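Local coordinates for putative immunoglobulin-blocking virulence protein (Mycoplasma mycoides subsp. capri, PDB 7ADK) that probably binds host immunoglobulin and thereby helps the mycoplasma to blunt the antibody response, at residues A[339-342]-A[343-347]; A[593-596]-A[597-600]. All coordinates share one frame; numbering follows the deposited sequence.

Contact 1. Residues A[339-342]-A[343-347]; sequences TVTS and RLRRD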
ATOM      1  N   THR A 339      35.127  20.140  -3.582  1.00 69.80           N
ATOM      2  CA  THR A 339      34.263  20.433  -4.735  1.00 69.80           C
ATOM      3  C   THR A 339      32.778  20.569  -4.371  1.00 69.80           C
ATOM      4  O   THR A 339      32.059  21.329  -5.014  1.00 69.80           O
ATOM      5  CB  THR A 339      34.425  19.336  -5.794  1.00 69.80           C
ATOM      6  OG1 THR A 339      34.097  18.090  -5.239  1.00 69.80           O
ATOM      7  CG2 THR A 339      35.845  19.224  -6.325  1.00 69.80           C
ATOM      8  N   VAL A 340      32.304  19.878  -3.329  1.00 66.44           N
ATOM      9  CA  VAL A 340      30.891  19.823  -2.947  1.00 66.44           C
ATOM     10  C   VAL A 340      30.499  21.079  -2.191  1.00 66.44           C
ATOM     11  O   VAL A 340      29.590  21.793  -2.600  1.00 66.44           O
ATOM     12  CB  VAL A 340      30.582  18.550  -2.145  1.00 66.44           C
ATOM     13  CG1 VAL A 340      29.105  18.446  -1.785  1.00 66.44           C
ATOM     14  CG2 VAL A 340      30.972  17.302  -2.921  1.00 66.44           C
ATOM     15  N   THR A 341      31.203  21.419  -1.110  1.00 67.98           N
ATOM     16  CA  THR A 341      30.843  22.586  -0.286  1.00 67.98           C
ATOM     17  C   THR A 341      31.097  23.904  -0.986  1.00 67.98           C
ATOM     18  O   THR A 341      30.334  24.837  -0.806  1.00 67.98           O
ATOM     19  CB  THR A 341      31.533  22.597   1.083  1.00 67.98           C
ATOM     20  OG1 THR A 341      32.935  22.631   0.982  1.00 67.98           O
ATOM     21  CG2 THR A 341      31.158  21.386   1.911  1.00 67.98           C
ATOM     22  N   SER A 342      32.133  24.014  -1.816  1.00 70.78           N
ATOM     23  CA  SER A 342      32.397  25.240  -2.584  1.00 70.78           C
ATOM     24  C   SER A 342      31.305  25.511  -3.618  1.00 70.78           C
ATOM     25  O   SER A 342      30.890  26.658  -3.771  1.00 70.78           O
ATOM     26  CB  SER A 342      33.768  25.180  -3.252  1.00 70.78           C
ATOM     27  OG  SER A 342      33.839  24.079  -4.118  1.00 70.78           O
ATOM     28  N   ARG A 343      30.772  24.472  -4.273  1.00 67.79           N
ATOM     29  CA  ARG A 343      29.585  24.566  -5.131  1.00 67.79           C
ATOM     30  C   ARG A 343      28.345  24.957  -4.336  1.00 67.79           C
ATOM     31  O   ARG A 343      27.701  25.934  -4.694  1.00 67.79           O
ATOM     32  CB  ARG A 343      29.369  23.248  -5.883  1.00 67.79           C
ATOM     33  CG  ARG A 343      28.280  23.322  -6.975  1.00 67.79           C
ATOM     34  CD  ARG A 343      27.355  22.104  -6.983  1.00 67.79           C
ATOM     35  NE  ARG A 343      28.110  20.854  -7.113  1.00 67.79           N
ATOM     36  CZ  ARG A 343      27.933  19.733  -6.444  1.00 67.79           C
ATOM     37  NH1 ARG A 343      26.906  19.528  -5.685  1.00 67.79           N
ATOM     38  NH2 ARG A 343      28.809  18.789  -6.526  1.00 67.79           N
ATOM     39  N   LEU A 344      28.008  24.271  -3.239  1.00 66.12           N
ATOM     40  CA  LEU A 344      26.842  24.630  -2.425  1.00 66.12           C
ATOM     41  C   LEU A 344      26.937  26.037  -1.806  1.00 66.12           C
ATOM     42  O   LEU A 344      25.932  26.734  -1.731  1.00 66.12           O
ATOM     43  CB  LEU A 344      26.599  23.578  -1.331  1.00 66.12           C
ATOM     44  CG  LEU A 344      25.726  22.392  -1.757  1.00 66.12           C
ATOM     45  CD1 LEU A 344      26.497  21.324  -2.505  1.00 66.12           C
ATOM     46  CD2 LEU A 344      25.067  21.752  -0.547  1.00 66.12           C
ATOM     47  N   ARG A 345      28.130  26.496  -1.415  1.00 70.34           N
ATOM     48  CA  ARG A 345      28.357  27.873  -0.945  1.00 70.34           C
ATOM     49  C   ARG A 345      28.076  28.879  -2.048  1.00 70.34           C
ATOM     50  O   ARG A 345      27.327  29.825  -1.837  1.00 70.34           O
ATOM     51  CB  ARG A 345      29.785  28.031  -0.407  1.00 70.34           C
ATOM     52  CG  ARG A 345      29.900  29.265   0.500  1.00 70.34           C
ATOM     53  CD  ARG A 345      31.334  29.551   0.958  1.00 70.34           C
ATOM     54  NE  ARG A 345      31.970  28.366   1.563  1.00 70.34           N
ATOM     55  CZ  ARG A 345      32.907  27.608   1.028  1.00 70.34           C
ATOM     56  NH1 ARG A 345      33.532  27.909  -0.063  1.00 70.34           N
ATOM     57  NH2 ARG A 345      33.270  26.506   1.598  1.00 70.34           N
ATOM     58  N   ARG A 346      28.657  28.679  -3.231  1.00 71.44           N
ATOM     59  CA  ARG A 346      28.432  29.530  -4.398  1.00 71.44           C
ATOM     60  C   ARG A 346      26.956  29.570  -4.764  1.00 71.44           C
ATOM     61  O   ARG A 346      26.423  30.657  -4.929  1.00 71.44           O
ATOM     62  CB  ARG A 346      29.353  29.052  -5.526  1.00 71.44           C
ATOM     63  CG  ARG A 346      29.437  29.985  -6.746  1.00 71.44           C
ATOM     64  CD  ARG A 346      28.228  29.966  -7.686  1.00 71.44           C
ATOM     65  NE  ARG A 346      27.850  28.596  -8.053  1.00 71.44           N
ATOM     66  CZ  ARG A 346      28.460  27.800  -8.888  1.00 71.44           C
ATOM     67  NH1 ARG A 346      29.437  28.157  -9.656  1.00 71.44           N
ATOM     68  NH2 ARG A 346      28.065  26.580  -8.962  1.00 71.44           N
ATOM     69  N   ASP A 347      26.265  28.435  -4.776  1.00 70.06           N
ATOM     70  CA  ASP A 347      24.833  28.401  -5.090  1.00 70.06           C
ATOM     71  C   ASP A 347      23.938  29.084  -4.035  1.00 70.06           C
ATOM     72  O   ASP A 347      23.099  29.912  -4.388  1.00 70.06           O
ATOM     73  CB  ASP A 347      24.357  26.964  -5.407  1.00 70.06           C
ATOM     74  CG  ASP A 347      24.855  26.346  -6.729  1.00 70.06           C
ATOM     75  OD1 ASP A 347      25.894  26.771  -7.268  1.00 70.06           O
ATOM     76  OD2 ASP A 347      24.185  25.440  -7.276  1.00 70.06           O
TER

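Contact 2. Residues A[593-596]-A[597-600]; sequences GLEP and DKKL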
ATOM      1  N   GLY A 593      29.975  13.125 -11.990  1.00 63.50           N
ATOM      2  CA  GLY A 593      31.188  12.321 -12.155  1.00 63.50           C
ATOM      3  C   GLY A 593      32.435  13.057 -11.659  1.00 63.50           C
ATOM      4  O   GLY A 593      32.333  13.960 -10.833  1.00 63.50           O
ATOM      5  N   LEU A 594      33.622  12.711 -12.165  1.00 70.91           N
ATOM      6  CA  LEU A 594      34.884  13.347 -11.739  1.00 70.91           C
ATOM      7  C   LEU A 594      35.093  14.783 -12.264  1.00 70.91           C
ATOM      8  O   LEU A 594      35.813  15.556 -11.637  1.00 70.91           O
ATOM      9  CB  LEU A 594      36.085  12.465 -12.127  1.00 70.91           C
ATOM     10  CG  LEU A 594      36.094  11.043 -11.540  1.00 70.91           C
ATOM     11  CD1 LEU A 594      37.371  10.319 -11.963  1.00 70.91           C
ATOM     12  CD2 LEU A 594      36.031  11.033 -10.017  1.00 70.91           C
ATOM     13  N   GLU A 595      34.471  15.159 -13.386  1.00 72.84           N
ATOM     14  CA  GLU A 595      34.619  16.473 -14.039  1.00 72.84           C
ATOM     15  C   GLU A 595      33.347  16.911 -14.807  1.00 72.84           C
ATOM     16  O   GLU A 595      33.298  16.833 -16.035  1.00 72.84           O
ATOM     17  CB  GLU A 595      35.896  16.479 -14.903  1.00 72.84           C
ATOM     18  CG  GLU A 595      36.080  15.326 -15.900  1.00 72.84           C
ATOM     19  CD  GLU A 595      37.564  15.088 -16.230  1.00 72.84           C
ATOM     20  OE1 GLU A 595      38.273  16.051 -16.555  1.00 72.84           O
ATOM     21  OE2 GLU A 595      38.027  13.929 -16.204  1.00 72.84           O
ATOM     22  N   PRO A 596      32.290  17.375 -14.105  1.00 68.26           N
ATOM     23  CA  PRO A 596      30.938  17.596 -14.654  1.00 68.26           C
ATOM     24  C   PRO A 596      30.794  18.565 -15.821  1.00 68.26           C
ATOM     25  O   PRO A 596      29.841  18.481 -16.586  1.00 68.26           O
ATOM     26  CB  PRO A 596      30.078  18.095 -13.494  1.00 68.26           C
ATOM     27  CG  PRO A 596      30.800  17.524 -12.289  1.00 68.26           C
ATOM     28  CD  PRO A 596      32.267  17.568 -12.667  1.00 68.26           C
ATOM     29  N   ASP A 597      31.728  19.495 -15.936  1.00 72.46           N
ATOM     30  CA  ASP A 597      31.755  20.554 -16.935  1.00 72.46           C
ATOM     31  C   ASP A 597      32.444  20.142 -18.247  1.00 72.46           C
ATOM     32  O   ASP A 597      32.128  20.685 -19.302  1.00 72.46           O
ATOM     33  CB  ASP A 597      32.462  21.755 -16.299  1.00 72.46           C
ATOM     34  CG  ASP A 597      31.829  22.152 -14.964  1.00 72.46           C
ATOM     35  OD1 ASP A 597      30.685  22.653 -14.972  1.00 72.46           O
ATOM     36  OD2 ASP A 597      32.476  21.963 -13.915  1.00 72.46           O
ATOM     37  N   LYS A 598      33.381  19.188 -18.194  1.00 72.05           N
ATOM     38  CA  LYS A 598      34.138  18.687 -19.352  1.00 72.05           C
ATOM     39  C   LYS A 598      33.517  17.415 -19.912  1.00 72.05           C
ATOM     40  O   LYS A 598      32.972  17.416 -21.013  1.00 72.05           O
ATOM     41  CB  LYS A 598      35.628  18.501 -18.999  1.00 72.05           C
ATOM     42  CG  LYS A 598      36.472  18.040 -20.196  1.00 72.05           C
ATOM     43  CD  LYS A 598      37.944  17.864 -19.837  1.00 72.05           C
ATOM     44  CE  LYS A 598      38.768  17.375 -21.022  1.00 72.05           C
ATOM     45  NZ  LYS A 598      40.189  17.244 -20.708  1.00 72.05           N
ATOM     46  N   LYS A 599      33.612  16.316 -19.159  1.00 69.99           N
ATOM     47  CA  LYS A 599      33.180  14.977 -19.582  1.00 69.99           C
ATOM     48  C   LYS A 599      31.720  14.751 -19.213  1.00 69.99           C
ATOM     49  O   LYS A 599      31.409  13.956 -18.334  1.00 69.99           O
ATOM     50  CB  LYS A 599      34.095  13.896 -18.985  1.00 69.99           C
ATOM     51  CG  LYS A 599      35.536  13.947 -19.489  1.00 69.99           C
ATOM     52  CD  LYS A 599      36.319  12.768 -18.926  1.00 69.99           C
ATOM     53  CE  LYS A 599      37.783  12.792 -19.354  1.00 69.99           C
ATOM     54  NZ  LYS A 599      38.653  12.191 -18.328  1.00 69.99           N
ATOM     55  N   LEU A 600      30.805  15.423 -19.898  1.00 67.27           N
ATOM     56  CA  LEU A 600      29.358  15.309 -19.689  1.00 67.27           C
ATOM     57  C   LEU A 600      28.887  13.844 -19.684  1.00 67.27           C
ATOM     58  O   LEU A 600      28.013  13.492 -18.899  1.00 67.27           O
ATOM     59  CB  LEU A 600      28.625  16.126 -20.761  1.00 67.27           C
ATOM     60  CG  LEU A 600      28.461  17.614 -20.467  1.00 67.27           C
ATOM     61  CD1 LEU A 600      29.725  18.341 -20.075  1.00 67.27           C
ATOM     62  CD2 LEU A 600      27.931  18.299 -21.702  1.00 67.27           C
TER

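Contact 1. Residues A[339-342]-A[343-347]
R345 lies back over T341 and S342, one turn earlier on the same α-helix, and its guanidinium ends up above the backbone it has just left. The framework is the ordinary i to i+4 ladder. L344 N reaches V340 O at 3.0 Å with an almost straight N-H...O angle of 173°, R345 N donates to T341 O, R346 N to S342 O, and the rung from R343 N to T339 O is weak.

Follow R345 outward. Its CB sits 3.3 Å from T341 O, the same oxygen that its own backbone N-H binds. CG is anti to the backbone N (chi1 -161°), and the chain runs straight until a bend at chi3 (-52°) folds the tip back toward the N-terminal end of the helix. There one guanidinium face looks onto T341 O. NH1 comes to 3.8 Å from S342 CA, while NH2 stops 3.9 Å from T341 OG1, where the two side chains meet at an angle, too far for a hydrogen bond.

On another side of the helix two apolar side chains pair: V340 and L344 point the same way, side by side, with V340 CG1 and L344 CD1 4.0 Å apart. R343 also doubles back, its CB beside T339 O, but its polar end belongs to another partner, NE donating to N169 OD1. S342 OG, on a buried residue, is hydrogen-bonded to N338 O and T171 OG1.

R346 turns to its own neighbour, while Y167 makes a cation-pi contact with it. R346 and D347 form a salt bridge, side-on: NE and NH2 both donate to D347 OD1, each at 2.8 Å and in the guanidinium plane, whereas D347 OD2 is held by Y167 OH and W527 NE1.

Contact 2. Residues A[593-596]-A[597-600]
E595 and K599 meet twice, once through side chains and once through backbone. E595 O collects two N-H groups: K599 N arrives nearly in line with the C=O bond, at 3.2 Å, while K598 N, at the same distance from that oxygen, comes from above the carbonyl plane. This doubly gripped oxygen draws the chain into a tight bend.

The packed side of the bend belongs to P596 and D597, both buried. The P596 ring lies against H170 and N603. The D597 carboxylate is engaged by N582 ND2 and the backbone N of N169 at OD1, with the backbone N of H170 at OD2. At the far end of the bend, L600 CD1 returns to within 3.5 Å of P596 O.

The lysines form the loose side. K598 is exposed and fully extended; its CD passes 3.8 Å from E595 OE1, but NZ stays 4.7 Å from OE1, so any attraction there is probably mild. K599 is exposed too, yet its end is tied down: NZ makes a salt bridge to E595 OE2 at 2.8 Å, approaching from above the carboxylate plane. Behind this bond the two chains cross obliquely, aliphatic part against aliphatic part, with K599 CG 3.9 Å from E595 CG.

Taken as a whole, E595 to K598 is a type I β-turn, with proline in its common second position, and it runs straight into an inverse γ-turn centred on K599, closed by a weak bond from L600 N to K598 O.

After two strands and helix 153-157, the chain passes through the loop carrying Y167 to V172, before strand 174-178; this loop later serves both contacts. Contact 1 follows strand 326-332, at the start of helix 339-351, and closes only a helical turn. The chain then builds the mixed sheet before contact 2 closes a short turn in the loop between helix 567-579 and strand 608-610 of the parallel sheet. The contacts come in series, neither nested nor crossing, with centres about 16 Å and nearest atoms about 6 Å apart. N169 in the early loop touches both, with its side chain on contact 1 and its backbone on contact 2.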